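Local atomic coordinates of gluconate kinase (Lactobacillus acidophilus, PDB entry 3LL3), a protein that binds ATP and D-xylulose and, as a member of the FGGY family of carbohydrate kinases, probably phosphorylates a sugar or sugar acid such as gluconate. Residues F320-V323 with A324-A327; T309-D312 with A313-P317; T326-A329 with G330-L334; S406-V409 with R410-A414. All coordinates share one frame; numbering follows the deposited sequence.

Interaction 1: F320-V323 with A324-A327; sequences FLDV and AQTA
The flat amide of Gln325 reaches back toward Leu321: OE1 sits 4.2 Å from Leu321 CB, and Gln325 CG lies 3.1 Å from Leu321 O. OE1 and that oxygen are both acceptors and cannot bond each other; the contact is made by the glutamine's carbon chain. The Phe320 ring meets Phe303 edge-to-face and also meets Phe311, planes at about 65°. The carbonyl of Val323 is met from two directions. Thr326 OG1 arrives in the carbonyl plane, on a lone pair, 2.7 Å from Val323 O. Thr326 N comes from above the plane at 3.0 Å from Val323 O, its N-H...O angle bent to 146°. A chi1 of 65° sets OG1 between the backbone N and carbonyl carbon of Thr326, on the side facing Val323 O, and hydroxyl and amide grip the same oxygen. The stretch covers the C-terminal part of helix 317-325. Upstream the bonds span four residues, Ala324 N to Phe320 O at 2.9 Å and Gln325 N to Leu321 O at 3.0 Å; at Thr326 the backbone span drops to three. Ala324 and Phe320 both pack on Ile373 of helix 365-388. Leu321 belongs to the ATP pocket and touches the nucleotide, while Asp322 OD1 turns to Gln318 NE2.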
ATOM      1  N   PHE A 320     -17.127  10.646   5.054  1.00 30.93           N
ATOM      2  CA  PHE A 320     -15.791  10.062   5.098  1.00 29.49           C
ATOM      3  C   PHE A 320     -15.167  10.286   6.461  1.00 28.00           C
ATOM      4  O   PHE A 320     -14.655   9.357   7.077  1.00 28.85           O
ATOM      5  CB  PHE A 320     -14.921  10.706   4.015  1.00 31.06           C
ATOM      6  CG  PHE A 320     -13.577  10.056   3.828  1.00 28.98           C
ATOM      7  CD1 PHE A 320     -12.554  10.277   4.723  1.00 29.42           C
ATOM      8  CD2 PHE A 320     -13.331   9.257   2.735  1.00 33.67           C
ATOM      9  CE1 PHE A 320     -11.309   9.708   4.544  1.00 27.76           C
ATOM     10  CE2 PHE A 320     -12.073   8.673   2.548  1.00 32.03           C
ATOM     11  CZ  PHE A 320     -11.069   8.905   3.458  1.00 28.43           C
ATOM     12  N   LEU A 321     -15.193  11.536   6.923  1.00 29.44           N
ATOM     13  CA  LEU A 321     -14.653  11.879   8.225  1.00 27.40           C
ATOM     14  C   LEU A 321     -15.334  11.066   9.323  1.00 28.36           C
ATOM     15  O   LEU A 321     -14.680  10.559  10.230  1.00 26.72           O
ATOM     16  CB  LEU A 321     -14.856  13.370   8.487  1.00 29.42           C
ATOM     17  CG  LEU A 321     -14.060  14.267   7.545  1.00 28.44           C
ATOM     18  CD1 LEU A 321     -14.419  15.720   7.782  1.00 31.76           C
ATOM     19  CD2 LEU A 321     -12.568  14.029   7.744  1.00 25.95           C
ATOM     20  N   ASP A 322     -16.654  10.955   9.239  1.00 31.26           N
ATOM     21  CA  ASP A 322     -17.406  10.179  10.227  1.00 33.72           C
ATOM     22  C   ASP A 322     -16.878   8.743  10.278  1.00 31.60           C
ATOM     23  O   ASP A 322     -16.596   8.208  11.354  1.00 32.64           O
ATOM     24  CB  ASP A 322     -18.910  10.187   9.921  1.00 33.02           C
ATOM     25  CG  ASP A 322     -19.569  11.528  10.221  1.00 39.38           C
ATOM     26  OD1 ASP A 322     -18.994  12.332  10.998  1.00 36.63           O
ATOM     27  OD2 ASP A 322     -20.671  11.771   9.673  1.00 40.62           O
ATOM     28  N   VAL A 323     -16.721   8.122   9.116  1.00 31.04           N
ATOM     29  CA  VAL A 323     -16.244   6.733   9.093  1.00 29.64           C
ATOM     30  C   VAL A 323     -14.818   6.617   9.619  1.00 30.41           C
ATOM     31  O   VAL A 323     -14.509   5.729  10.423  1.00 28.69           O
ATOM     32  CB  VAL A 323     -16.326   6.135   7.694  1.00 32.07           C
ATOM     33  CG1 VAL A 323     -15.773   4.719   7.699  1.00 31.90           C
ATOM     34  CG2 VAL A 323     -17.772   6.152   7.203  1.00 33.06           C
ATOM     35  N   ALA A 324     -13.948   7.519   9.162  1.00 31.36           N
ATOM     36  CA  ALA A 324     -12.548   7.519   9.589  1.00 29.89           C
ATOM     37  C   ALA A 324     -12.436   7.587  11.108  1.00 27.58           C
ATOM     38  O   ALA A 324     -11.604   6.914  11.716  1.00 27.40           O
ATOM     39  CB  ALA A 324     -11.788   8.676   8.945  1.00 25.85           C
ATOM     40  N   GLN A 325     -13.286   8.396  11.719  1.00 29.65           N
ATOM     41  CA  GLN A 325     -13.251   8.556  13.170  1.00 31.05           C
ATOM     42  C   GLN A 325     -13.605   7.294  13.951  1.00 31.28           C
ATOM     43  O   GLN A 325     -13.254   7.196  15.124  1.00 33.48           O
ATOM     44  CB  GLN A 325     -14.126   9.735  13.612  1.00 31.65           C
ATOM     45  CG  GLN A 325     -13.589  11.069  13.127  1.00 33.03           C
ATOM     46  CD  GLN A 325     -14.473  12.234  13.506  1.00 35.12           C
ATOM     47  OE1 GLN A 325     -15.091  12.872  12.645  1.00 36.33           O
ATOM     48  NE2 GLN A 325     -14.543  12.521  14.801  1.00 33.65           N
ATOM     49  N   THR A 326     -14.271   6.321  13.324  1.00 30.41           N
ATOM     50  CA  THR A 326     -14.547   5.069  14.029  1.00 30.60           C
ATOM     51  C   THR A 326     -13.333   4.146  14.129  1.00 32.72           C
ATOM     52  O   THR A 326     -13.400   3.115  14.786  1.00 31.85           O
ATOM     53  CB  THR A 326     -15.748   4.297  13.452  1.00 32.05           C
ATOM     54  OG1 THR A 326     -15.458   3.860  12.123  1.00 33.63           O
ATOM     55  CG2 THR A 326     -16.994   5.158  13.439  1.00 30.95           C
ATOM     56  N   ALA A 327     -12.218   4.497  13.484  1.00 28.94           N
ATOM     57  CA  ALA A 327     -10.995   3.714  13.667  1.00 26.30           C
ATOM     58  C   ALA A 327     -10.168   4.339  14.780  1.00 27.74           C
ATOM     59  O   ALA A 327     -10.280   5.534  15.024  1.00 28.66           O
ATOM     60  CB  ALA A 327     -10.188   3.655  12.366  1.00 27.11           C
TER

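Interaction 2: T309-D312 with A313-P317; sequences TLFD and ADETP. With ATP (adenosine-5'-triphosphate), chain C.
Glu315 lays its carboxylate over one face of the Phe311 ring, the two planes only 12° apart. OE2 of Glu315 stands 3.2 Å above the ring plane, displaced toward the rim beside CD2, while Glu315 CG makes a CH-pi contact 4.1 Å from the ring centroid. The bend at chi2 (79°) folds the glutamate flat against the ring. Beside this stack the chain reverses. Asp312 OD1 accepts from Asp314 N at 2.6 Å, an Asx turn in which the oxygen is used on its anti side, 16° out of the carboxylate plane. Glu315 N closes the wider beta turn on Asp312 O at 3.2 Å, approaching from above the carbonyl plane. Three acidic groups gather here, Asp312 OD1 lying 4.5 Å from Asp314 OD2 and 4.6 Å from Glu315 OE1, which may raise their proton affinities somewhat. Lys365 of the same chain makes a cation-pi contact with Phe311; NZ of Lys365 of the second subunit hydrogen-bonds Thr309 O and Phe311 O. Thr316 caps the following helix through Asp319 N, and Pro317 CB packs 3.6 Å from ATP N6. The turn thus joins helix 300-311 to helix 317-325, with Phe311 leaning on Phe320 of the latter.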
ATOM      1  N   THR A 309     -12.840   6.865  -4.142  1.00 34.19           N
ATOM      2  CA  THR A 309     -12.295   5.558  -4.502  1.00 34.90           C
ATOM      3  C   THR A 309     -12.584   4.512  -3.434  1.00 35.67           C
ATOM      4  O   THR A 309     -13.002   3.403  -3.751  1.00 32.67           O
ATOM      5  CB  THR A 309     -10.782   5.640  -4.769  1.00 33.41           C
ATOM      6  OG1 THR A 309     -10.558   6.493  -5.888  1.00 33.71           O
ATOM      7  CG2 THR A 309     -10.192   4.272  -5.065  1.00 32.36           C
ATOM      8  N   LEU A 310     -12.372   4.876  -2.173  1.00 32.80           N
ATOM      9  CA  LEU A 310     -12.617   3.948  -1.078  1.00 34.98           C
ATOM     10  C   LEU A 310     -14.106   3.715  -0.928  1.00 36.69           C
ATOM     11  O   LEU A 310     -14.513   2.640  -0.518  1.00 37.17           O
ATOM     12  CB  LEU A 310     -12.023   4.441   0.248  1.00 33.28           C
ATOM     13  CG  LEU A 310     -10.518   4.229   0.421  1.00 35.26           C
ATOM     14  CD1 LEU A 310      -9.829   4.795  -0.779  1.00 40.17           C
ATOM     15  CD2 LEU A 310      -9.967   4.880   1.670  1.00 29.19           C
ATOM     16  N   PHE A 311     -14.919   4.714  -1.272  1.00 37.91           N
ATOM     17  CA  PHE A 311     -16.372   4.586  -1.118  1.00 41.19           C
ATOM     18  C   PHE A 311     -17.104   4.649  -2.464  1.00 42.86           C
ATOM     19  O   PHE A 311     -17.327   3.641  -3.127  1.00 48.12           O
ATOM     20  CB  PHE A 311     -16.920   5.670  -0.183  1.00 38.41           C
ATOM     21  CG  PHE A 311     -16.345   5.642   1.213  1.00 38.90           C
ATOM     22  CD1 PHE A 311     -15.163   6.300   1.509  1.00 36.97           C
ATOM     23  CD2 PHE A 311     -17.014   4.994   2.242  1.00 38.29           C
ATOM     24  CE1 PHE A 311     -14.645   6.291   2.790  1.00 34.73           C
ATOM     25  CE2 PHE A 311     -16.492   4.981   3.530  1.00 38.84           C
ATOM     26  CZ  PHE A 311     -15.307   5.640   3.800  1.00 36.97           C
ATOM     27  N   ASP A 312     -17.489   5.852  -2.847  1.00 45.44           N
ATOM     28  CA  ASP A 312     -18.186   6.090  -4.107  1.00 49.86           C
ATOM     29  C   ASP A 312     -18.393   7.591  -4.264  1.00 47.50           C
ATOM     30  O   ASP A 312     -18.162   8.351  -3.317  1.00 48.26           O
ATOM     31  CB  ASP A 312     -19.507   5.282  -4.217  1.00 50.32           C
ATOM     32  CG  ASP A 312     -20.599   5.754  -3.251  1.00 50.96           C
ATOM     33  OD1 ASP A 312     -20.813   6.981  -3.089  1.00 54.98           O
ATOM     34  OD2 ASP A 312     -21.284   4.883  -2.677  1.00 52.49           O
ATOM     35  N   ALA A 313     -18.802   8.019  -5.457  1.00 52.82           N
ATOM     36  CA  ALA A 313     -18.976   9.442  -5.745  1.00 53.06           C
ATOM     37  C   ALA A 313     -20.234  10.051  -5.106  1.00 53.42           C
ATOM     38  O   ALA A 313     -20.713  11.093  -5.548  1.00 58.97           O
ATOM     39  CB  ALA A 313     -18.955   9.686  -7.256  1.00 53.70           C
ATOM     40  N   ASP A 314     -20.762   9.409  -4.066  1.00 52.21           N
ATOM     41  CA  ASP A 314     -21.929   9.931  -3.344  1.00 53.49           C
ATOM     42  C   ASP A 314     -21.594  10.107  -1.872  1.00 49.65           C
ATOM     43  O   ASP A 314     -22.393  10.603  -1.090  1.00 52.81           O
ATOM     44  CB  ASP A 314     -23.128   8.990  -3.487  1.00 57.63           C
ATOM     45  CG  ASP A 314     -23.713   8.993  -4.890  1.00 60.07           C
ATOM     46  OD1 ASP A 314     -23.266   9.825  -5.719  1.00 56.34           O
ATOM     47  OD2 ASP A 314     -24.620   8.162  -5.152  1.00 59.99           O
ATOM     48  N   GLU A 315     -20.403   9.669  -1.504  1.00 46.37           N
ATOM     49  CA  GLU A 315     -19.897   9.852  -0.166  1.00 41.75           C
ATOM     50  C   GLU A 315     -19.478  11.298   0.046  1.00 39.32           C
ATOM     51  O   GLU A 315     -18.597  11.774  -0.667  1.00 38.17           O
ATOM     52  CB  GLU A 315     -18.651   9.004  -0.022  1.00 43.15           C
ATOM     53  CG  GLU A 315     -18.234   8.818   1.394  1.00 41.05           C
ATOM     54  CD  GLU A 315     -19.067   7.767   2.080  1.00 40.92           C
ATOM     55  OE1 GLU A 315     -20.004   7.211   1.448  1.00 43.80           O
ATOM     56  OE2 GLU A 315     -18.767   7.493   3.257  1.00 43.63           O
ATOM     57  N   THR A 316     -20.075  11.986   1.021  1.00 35.75           N
ATOM     58  CA  THR A 316     -19.699  13.376   1.329  1.00 36.55           C
ATOM     59  C   THR A 316     -18.391  13.403   2.121  1.00 34.88           C
ATOM     60  O   THR A 316     -18.006  12.396   2.700  1.00 32.88           O
ATOM     61  CB  THR A 316     -20.795  14.125   2.151  1.00 35.55           C
ATOM     62  OG1 THR A 316     -20.947  13.505   3.436  1.00 34.91           O
ATOM     63  CG2 THR A 316     -22.127  14.118   1.423  1.00 39.37           C
ATOM     64  N   PRO A 317     -17.689  14.548   2.126  1.00 35.97           N
ATOM     65  CA  PRO A 317     -16.507  14.661   2.985  1.00 30.87           C
ATOM     66  C   PRO A 317     -16.842  14.328   4.432  1.00 32.24           C
ATOM     67  O   PRO A 317     -16.091  13.609   5.100  1.00 31.70           O
ATOM     68  CB  PRO A 317     -16.139  16.137   2.851  1.00 31.60           C
ATOM     69  CG  PRO A 317     -16.525  16.469   1.444  1.00 35.49           C
ATOM     70  CD  PRO A 317     -17.771  15.657   1.157  1.00 34.83           C
TER
HETATM   71  PG  ATP C1760      -8.694  28.301  -2.993  1.00 65.57           P
HETATM   72  O1G ATP C1760     -10.263  27.828  -3.273  1.00 56.62           O
HETATM   73  O2G ATP C1760      -8.645  29.415  -1.761  1.00 54.67           O
HETATM   74  O3G ATP C1760      -8.119  28.845  -4.221  1.00 63.04           O
HETATM   75  PB  ATP C1760      -8.352  25.463  -2.801  1.00 44.19           P
HETATM   76  O1B ATP C1760      -7.151  24.461  -2.295  1.00 40.99           O
HETATM   77  O2B ATP C1760      -8.686  25.250  -4.204  1.00 45.61           O
HETATM   78  O3B ATP C1760      -7.792  27.001  -2.522  1.00 51.75           O
HETATM   79  PA  ATP C1760      -9.916  24.779  -0.390  1.00 34.09           P
HETATM   80  O1A ATP C1760      -8.908  25.490   0.691  1.00 31.64           O
HETATM   81  O2A ATP C1760     -11.319  24.989  -0.060  1.00 38.60           O
HETATM   82  O3A ATP C1760      -9.772  25.272  -1.965  1.00 41.16           O
HETATM   83  O5' ATP C1760      -9.615  23.165  -0.301  1.00 33.57           O
HETATM   84  C5' ATP C1760     -10.204  22.323  -1.264  1.00 33.08           C
HETATM   85  C4' ATP C1760     -10.169  20.909  -0.738  1.00 31.19           C
HETATM   86  O4' ATP C1760     -10.852  20.615   0.469  1.00 31.75           O
HETATM   87  C3' ATP C1760     -10.369  19.690  -1.689  1.00 30.05           C
HETATM   88  O3' ATP C1760      -9.192  19.152  -2.213  1.00 30.97           O
HETATM   89  C2' ATP C1760     -11.333  18.738  -0.893  1.00 30.08           C
HETATM   90  O2' ATP C1760     -11.088  17.379  -1.133  1.00 34.10           O
HETATM   91  C1' ATP C1760     -11.105  19.237   0.517  1.00 33.56           C
HETATM   92  N9  ATP C1760     -12.268  19.114   1.384  1.00 34.01           N
HETATM   93  C8  ATP C1760     -13.524  19.545   1.157  1.00 34.49           C
HETATM   94  N7  ATP C1760     -14.259  19.300   2.351  1.00 33.98           N
HETATM   95  C5  ATP C1760     -13.380  18.724   3.297  1.00 31.51           C
HETATM   96  C6  ATP C1760     -13.562  18.297   4.633  1.00 31.96           C
HETATM   97  N6  ATP C1760     -14.864  18.463   5.266  1.00 31.99           N
HETATM   98  N1  ATP C1760     -12.535  17.785   5.321  1.00 29.13           N
HETATM   99  C2  ATP C1760     -11.291  17.657   4.746  1.00 28.71           C
HETATM  100  N3  ATP C1760     -11.123  18.077   3.438  1.00 28.43           N
HETATM  101  C4  ATP C1760     -12.167  18.601   2.737  1.00 30.21           C

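Interaction 3: T326-A329 with G330-L334; sequences TAPA and GSRNL
Pro328 meets Arg332 with its ring, CG lying 3.8 Å from Arg332 CG. The arginine runs extended from CG to NE and crosses the proline at about a right angle; the final turn about chi4 (-90°) sets the guanidinium with one face toward the pyrrolidine. Pro328 CG stands 4.2 Å above that plane, over its centre, with CD close by. The covered group is also held by charge, since Arg332 NE forms a salt bridge to Glu367. The backbone of Pro328 opens a type II beta turn: its O accepts from Ser331 N at 2.9 Å, the donor tilted 29° from the carbonyl plane. Ala329 takes the second corner of the turn, and its carbonyl oxygen faces a water at 2.9 Å, which donates to Ala329 O and accepts from Arg332 N at 2.7 Å. One solvent molecule therefore ties the middle peptide of the turn to the residue beyond it. At the third corner Gly330 has phi 102°, a value at which a CB would run into Ala329 O. Positive phi angles then persist through Ser331, Arg332 and Asn333, and the chain winds on with Asn333 N bonded to Gly330 O at 2.8 Å. Glu374 accepts from Gly330 N and hydrogen-bonds Ser331 OG, fixing the turn to helix 365-388, while Ala329 rests on Glu467 and Tyr471 of helix 465-485. The loop so placed carries the chain from helix 317-325 into strand 335-337, with Leu334 packed against Phe356 and Leu359 of strand 354-359.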
ATOM      1  N   THR A 326     -14.271   6.321  13.324  1.00 30.41           N
ATOM      2  CA  THR A 326     -14.547   5.069  14.029  1.00 30.60           C
ATOM      3  C   THR A 326     -13.333   4.146  14.129  1.00 32.72           C
ATOM      4  O   THR A 326     -13.400   3.115  14.786  1.00 31.85           O
ATOM      5  CB  THR A 326     -15.748   4.297  13.452  1.00 32.05           C
ATOM      6  OG1 THR A 326     -15.458   3.860  12.123  1.00 33.63           O
ATOM      7  CG2 THR A 326     -16.994   5.158  13.439  1.00 30.95           C
ATOM      8  N   ALA A 327     -12.218   4.497  13.484  1.00 28.94           N
ATOM      9  CA  ALA A 327     -10.995   3.714  13.667  1.00 26.30           C
ATOM     10  C   ALA A 327     -10.168   4.339  14.780  1.00 27.74           C
ATOM     11  O   ALA A 327     -10.280   5.534  15.024  1.00 28.66           O
ATOM     12  CB  ALA A 327     -10.188   3.655  12.366  1.00 27.11           C
ATOM     13  N   PRO A 328      -9.335   3.545  15.469  1.00 26.82           N
ATOM     14  CA  PRO A 328      -8.529   4.171  16.522  1.00 27.74           C
ATOM     15  C   PRO A 328      -7.426   5.040  15.932  1.00 29.32           C
ATOM     16  O   PRO A 328      -7.002   4.813  14.797  1.00 28.06           O
ATOM     17  CB  PRO A 328      -7.910   2.978  17.252  1.00 26.76           C
ATOM     18  CG  PRO A 328      -7.850   1.892  16.198  1.00 28.53           C
ATOM     19  CD  PRO A 328      -9.054   2.105  15.322  1.00 28.50           C
ATOM     20  N   ALA A 329      -6.988   6.033  16.698  1.00 28.61           N
ATOM     21  CA  ALA A 329      -5.840   6.841  16.342  1.00 27.70           C
ATOM     22  C   ALA A 329      -4.676   5.924  15.982  1.00 27.10           C
ATOM     23  O   ALA A 329      -4.296   5.051  16.763  1.00 26.86           O
ATOM     24  CB  ALA A 329      -5.462   7.746  17.520  1.00 30.15           C
ATOM     25  N   GLY A 330      -4.113   6.124  14.794  1.00 26.24           N
ATOM     26  CA  GLY A 330      -2.973   5.345  14.352  1.00 25.25           C
ATOM     27  C   GLY A 330      -3.398   4.267  13.373  1.00 24.63           C
ATOM     28  O   GLY A 330      -2.554   3.589  12.793  1.00 25.38           O
ATOM     29  N   SER A 331      -4.708   4.110  13.203  1.00 22.80           N
ATOM     30  CA  SER A 331      -5.290   3.160  12.251  1.00 25.99           C
ATOM     31  C   SER A 331      -4.736   1.731  12.383  1.00 27.69           C
ATOM     32  O   SER A 331      -4.557   1.027  11.380  1.00 26.70           O
ATOM     33  CB  SER A 331      -5.106   3.655  10.809  1.00 24.49           C
ATOM     34  OG  SER A 331      -5.623   4.970  10.617  1.00 26.36           O
ATOM     35  N   ARG A 332      -4.464   1.317  13.612  1.00 25.02           N
ATOM     36  CA  ARG A 332      -3.861   0.011  13.876  1.00 27.44           C
ATOM     37  C   ARG A 332      -2.566  -0.174  13.096  1.00 29.07           C
ATOM     38  O   ARG A 332      -2.277  -1.262  12.580  1.00 27.36           O
ATOM     39  CB  ARG A 332      -4.844  -1.111  13.548  1.00 28.03           C
ATOM     40  CG  ARG A 332      -6.196  -0.956  14.234  1.00 29.14           C
ATOM     41  CD  ARG A 332      -7.050  -2.200  14.032  1.00 30.60           C
ATOM     42  NE  ARG A 332      -8.430  -1.943  14.413  1.00 31.83           N
ATOM     43  CZ  ARG A 332      -8.899  -2.137  15.641  1.00 37.43           C
ATOM     44  NH1 ARG A 332      -8.091  -2.609  16.591  1.00 38.35           N
ATOM     45  NH2 ARG A 332     -10.167  -1.871  15.917  1.00 39.04           N
ATOM     46  N   ASN A 333      -1.788   0.900  13.014  1.00 27.18           N
ATOM     47  CA  ASN A 333      -0.478   0.850  12.406  1.00 26.94           C
ATOM     48  C   ASN A 333      -0.504   0.737  10.892  1.00 28.03           C
ATOM     49  O   ASN A 333       0.497   0.368  10.283  1.00 30.83           O
ATOM     50  CB  ASN A 333       0.342  -0.301  12.993  1.00 31.17           C
ATOM     51  CG  ASN A 333       0.996   0.061  14.304  1.00 38.92           C
ATOM     52  OD1 ASN A 333       0.990   1.230  14.724  1.00 35.31           O
ATOM     53  ND2 ASN A 333       1.571  -0.939  14.966  1.00 39.95           N
ATOM     54  N   LEU A 334      -1.630   1.052  10.273  1.00 26.34           N
ATOM     55  CA  LEU A 334      -1.653   1.081   8.824  1.00 25.33           C
ATOM     56  C   LEU A 334      -0.988   2.379   8.337  1.00 26.06           C
ATOM     57  O   LEU A 334      -1.339   3.460   8.787  1.00 23.77           O
ATOM     58  CB  LEU A 334      -3.084   0.952   8.309  1.00 24.32           C
ATOM     59  CG  LEU A 334      -3.240   1.033   6.788  1.00 26.18           C
ATOM     60  CD1 LEU A 334      -2.450  -0.093   6.104  1.00 25.25           C
ATOM     61  CD2 LEU A 334      -4.704   0.990   6.413  1.00 23.46           C
TER
HETATM   62  O   HOH W   1      -4.134   2.222  16.183  1.00 29.94           O

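Interaction 4: S406-V409 with R410-A414; sequences SDFV and RQLCA
Apolar contact first: Phe408 and Leu412, one turn apart, lie side by side and point the same way, CZ of the ring 3.5 Å from Leu412 CD1. Phe408 CG is anti to the backbone N (chi1 170°), which swings the ring along the helix toward Leu412. Val409 CG1 follows one residue on, 4.3 Å from Cys413 SG. Outside, Leu412 packs on Ile373 and Ile377 of helix 365-388. Among the polar contacts, Ser406 does double duty. Its OG caps the helix by accepting from Val409 N at 3.0 Å and 165°, and its O accepts from Arg410 N at 3.1 Å. Further backbone bonds, such as Gln411 N to Asp407 O at 2.9 Å, repeat the four-residue spacing. The extended Arg410 chain passes alongside the Ser406 carbonyl oxygen, CG 3.3 Å from Ser406 O. As for charge, Asp407 OD1 stays 4.1 Å from Arg410 NH1, beyond a salt bridge; instead both atoms hydrogen-bond Tyr461 OH, while Arg410 NE goes to Leu404 O. This is the capped first part of helix 407-417, the crossover of the beta-alpha-beta unit between strands 396-400 and 421-424 in the FGGY C-terminal domain, just after the ATP-binding residues Gly401, Gly402 and Phe403.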
ATOM      1  N   SER A 406     -12.731  20.546   9.369  1.00 28.29           N
ATOM      2  CA  SER A 406     -13.339  19.825  10.474  1.00 28.72           C
ATOM      3  C   SER A 406     -12.518  19.915  11.751  1.00 28.54           C
ATOM      4  O   SER A 406     -11.297  19.981  11.712  1.00 24.19           O
ATOM      5  CB  SER A 406     -13.501  18.355  10.104  1.00 27.19           C
ATOM      6  OG  SER A 406     -12.224  17.747  10.087  1.00 25.88           O
ATOM      7  N   ASP A 407     -13.205  19.902  12.889  1.00 25.91           N
ATOM      8  CA  ASP A 407     -12.545  19.744  14.178  1.00 26.56           C
ATOM      9  C   ASP A 407     -11.680  18.489  14.257  1.00 24.95           C
ATOM     10  O   ASP A 407     -10.664  18.465  14.940  1.00 25.01           O
ATOM     11  CB  ASP A 407     -13.587  19.669  15.302  1.00 27.67           C
ATOM     12  CG  ASP A 407     -14.132  21.014  15.666  1.00 32.36           C
ATOM     13  OD1 ASP A 407     -13.653  22.032  15.112  1.00 29.83           O
ATOM     14  OD2 ASP A 407     -15.039  21.048  16.511  1.00 34.88           O
ATOM     15  N   PHE A 408     -12.121  17.416  13.619  1.00 25.57           N
ATOM     16  CA  PHE A 408     -11.382  16.170  13.686  1.00 24.57           C
ATOM     17  C   PHE A 408      -9.974  16.353  13.056  1.00 25.48           C
ATOM     18  O   PHE A 408      -8.942  15.991  13.638  1.00 24.02           O
ATOM     19  CB  PHE A 408     -12.167  15.061  12.981  1.00 27.27           C
ATOM     20  CG  PHE A 408     -11.378  13.791  12.789  1.00 28.55           C
ATOM     21  CD1 PHE A 408     -10.910  13.081  13.880  1.00 31.09           C
ATOM     22  CD2 PHE A 408     -11.107  13.310  11.516  1.00 28.82           C
ATOM     23  CE1 PHE A 408     -10.163  11.910  13.706  1.00 29.83           C
ATOM     24  CE2 PHE A 408     -10.378  12.137  11.329  1.00 28.45           C
ATOM     25  CZ  PHE A 408      -9.899  11.438  12.424  1.00 27.30           C
ATOM     26  N   VAL A 409      -9.939  16.932  11.872  1.00 22.15           N
ATOM     27  CA  VAL A 409      -8.646  17.133  11.202  1.00 26.48           C
ATOM     28  C   VAL A 409      -7.798  18.176  11.933  1.00 23.78           C
ATOM     29  O   VAL A 409      -6.597  18.018  12.072  1.00 22.85           O
ATOM     30  CB  VAL A 409      -8.822  17.484   9.719  1.00 24.84           C
ATOM     31  CG1 VAL A 409      -7.468  17.869   9.050  1.00 25.18           C
ATOM     32  CG2 VAL A 409      -9.455  16.298   8.993  1.00 23.55           C
ATOM     33  N   ARG A 410      -8.428  19.230  12.431  1.00 25.11           N
ATOM     34  CA  ARG A 410      -7.691  20.232  13.189  1.00 23.31           C
ATOM     35  C   ARG A 410      -7.006  19.594  14.381  1.00 24.56           C
ATOM     36  O   ARG A 410      -5.822  19.825  14.626  1.00 23.72           O
ATOM     37  CB  ARG A 410      -8.623  21.364  13.625  1.00 25.33           C
ATOM     38  CG  ARG A 410      -9.060  22.235  12.465  1.00 24.57           C
ATOM     39  CD  ARG A 410     -10.245  23.105  12.819  1.00 27.37           C
ATOM     40  NE  ARG A 410     -10.585  23.995  11.713  1.00 27.46           N
ATOM     41  CZ  ARG A 410     -11.489  24.968  11.796  1.00 32.69           C
ATOM     42  NH1 ARG A 410     -12.151  25.158  12.937  1.00 32.84           N
ATOM     43  NH2 ARG A 410     -11.732  25.748  10.749  1.00 32.76           N
ATOM     44  N   GLN A 411      -7.751  18.767  15.112  1.00 22.46           N
ATOM     45  CA  GLN A 411      -7.212  18.134  16.307  1.00 25.78           C
ATOM     46  C   GLN A 411      -6.147  17.112  15.970  1.00 23.62           C
ATOM     47  O   GLN A 411      -5.143  16.953  16.686  1.00 23.13           O
ATOM     48  CB  GLN A 411      -8.339  17.467  17.124  1.00 26.48           C
ATOM     49  CG  GLN A 411      -7.853  16.916  18.449  1.00 26.82           C
ATOM     50  CD  GLN A 411      -7.356  18.019  19.374  1.00 28.48           C
ATOM     51  OE1 GLN A 411      -6.255  17.942  19.925  1.00 30.59           O
ATOM     52  NE2 GLN A 411      -8.158  19.060  19.527  1.00 27.83           N
ATOM     53  N   LEU A 412      -6.378  16.394  14.877  1.00 24.19           N
ATOM     54  CA  LEU A 412      -5.406  15.411  14.416  1.00 25.78           C
ATOM     55  C   LEU A 412      -4.070  16.095  14.092  1.00 23.14           C
ATOM     56  O   LEU A 412      -2.991  15.582  14.412  1.00 21.39           O
ATOM     57  CB  LEU A 412      -5.952  14.703  13.178  1.00 26.47           C
ATOM     58  CG  LEU A 412      -5.816  13.196  13.212  1.00 31.88           C
ATOM     59  CD1 LEU A 412      -6.613  12.554  12.103  1.00 33.04           C
ATOM     60  CD2 LEU A 412      -4.360  12.872  13.068  1.00 30.00           C
ATOM     61  N   CYS A 413      -4.142  17.261  13.460  1.00 22.52           N
ATOM     62  CA  CYS A 413      -2.917  18.024  13.160  1.00 23.24           C
ATOM     63  C   CYS A 413      -2.209  18.389  14.447  1.00 21.29           C
ATOM     64  O   CYS A 413      -0.998  18.236  14.568  1.00 23.37           O
ATOM     65  CB  CYS A 413      -3.243  19.311  12.395  1.00 22.04           C
ATOM     66  SG  CYS A 413      -3.655  19.050  10.649  1.00 24.60           S
ATOM     67  N   ALA A 414      -2.977  18.895  15.405  1.00 22.37           N
ATOM     68  CA  ALA A 414      -2.437  19.234  16.719  1.00 23.70           C
ATOM     69  C   ALA A 414      -1.734  18.027  17.347  1.00 23.96           C
ATOM     70  O   ALA A 414      -0.634  18.149  17.885  1.00 22.80           O
ATOM     71  CB  ALA A 414      -3.559  19.714  17.636  1.00 23.18           C
TER

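How the interactions relate
Interactions 2, 1 and 3 follow one another along the chain, and interactions 1 and 3 share Thr326 and Ala327. Interaction 1 is the hub. Its Phe320 CD2 touches Phe311 CE1 of interaction 2 at 3.2 Å, and its Gln325 CG reaches Phe408 CD1 of interaction 4 at 3.4 Å, while Leu321 CD1 packs 3.6 Å from Ser406 CB. Interactions 2 and 4 do not meet, their nearest atoms being about 7 Å apart, yet both come near the nucleotide: Pro317 of interaction 2 lines its pocket, as does Leu321 of interaction 1, and the Ser406 side chain of interaction 4 is about 5 Å from ATP. Interaction 3 lies away from the ligand sites, its centre about 15 Å from that of interaction 4.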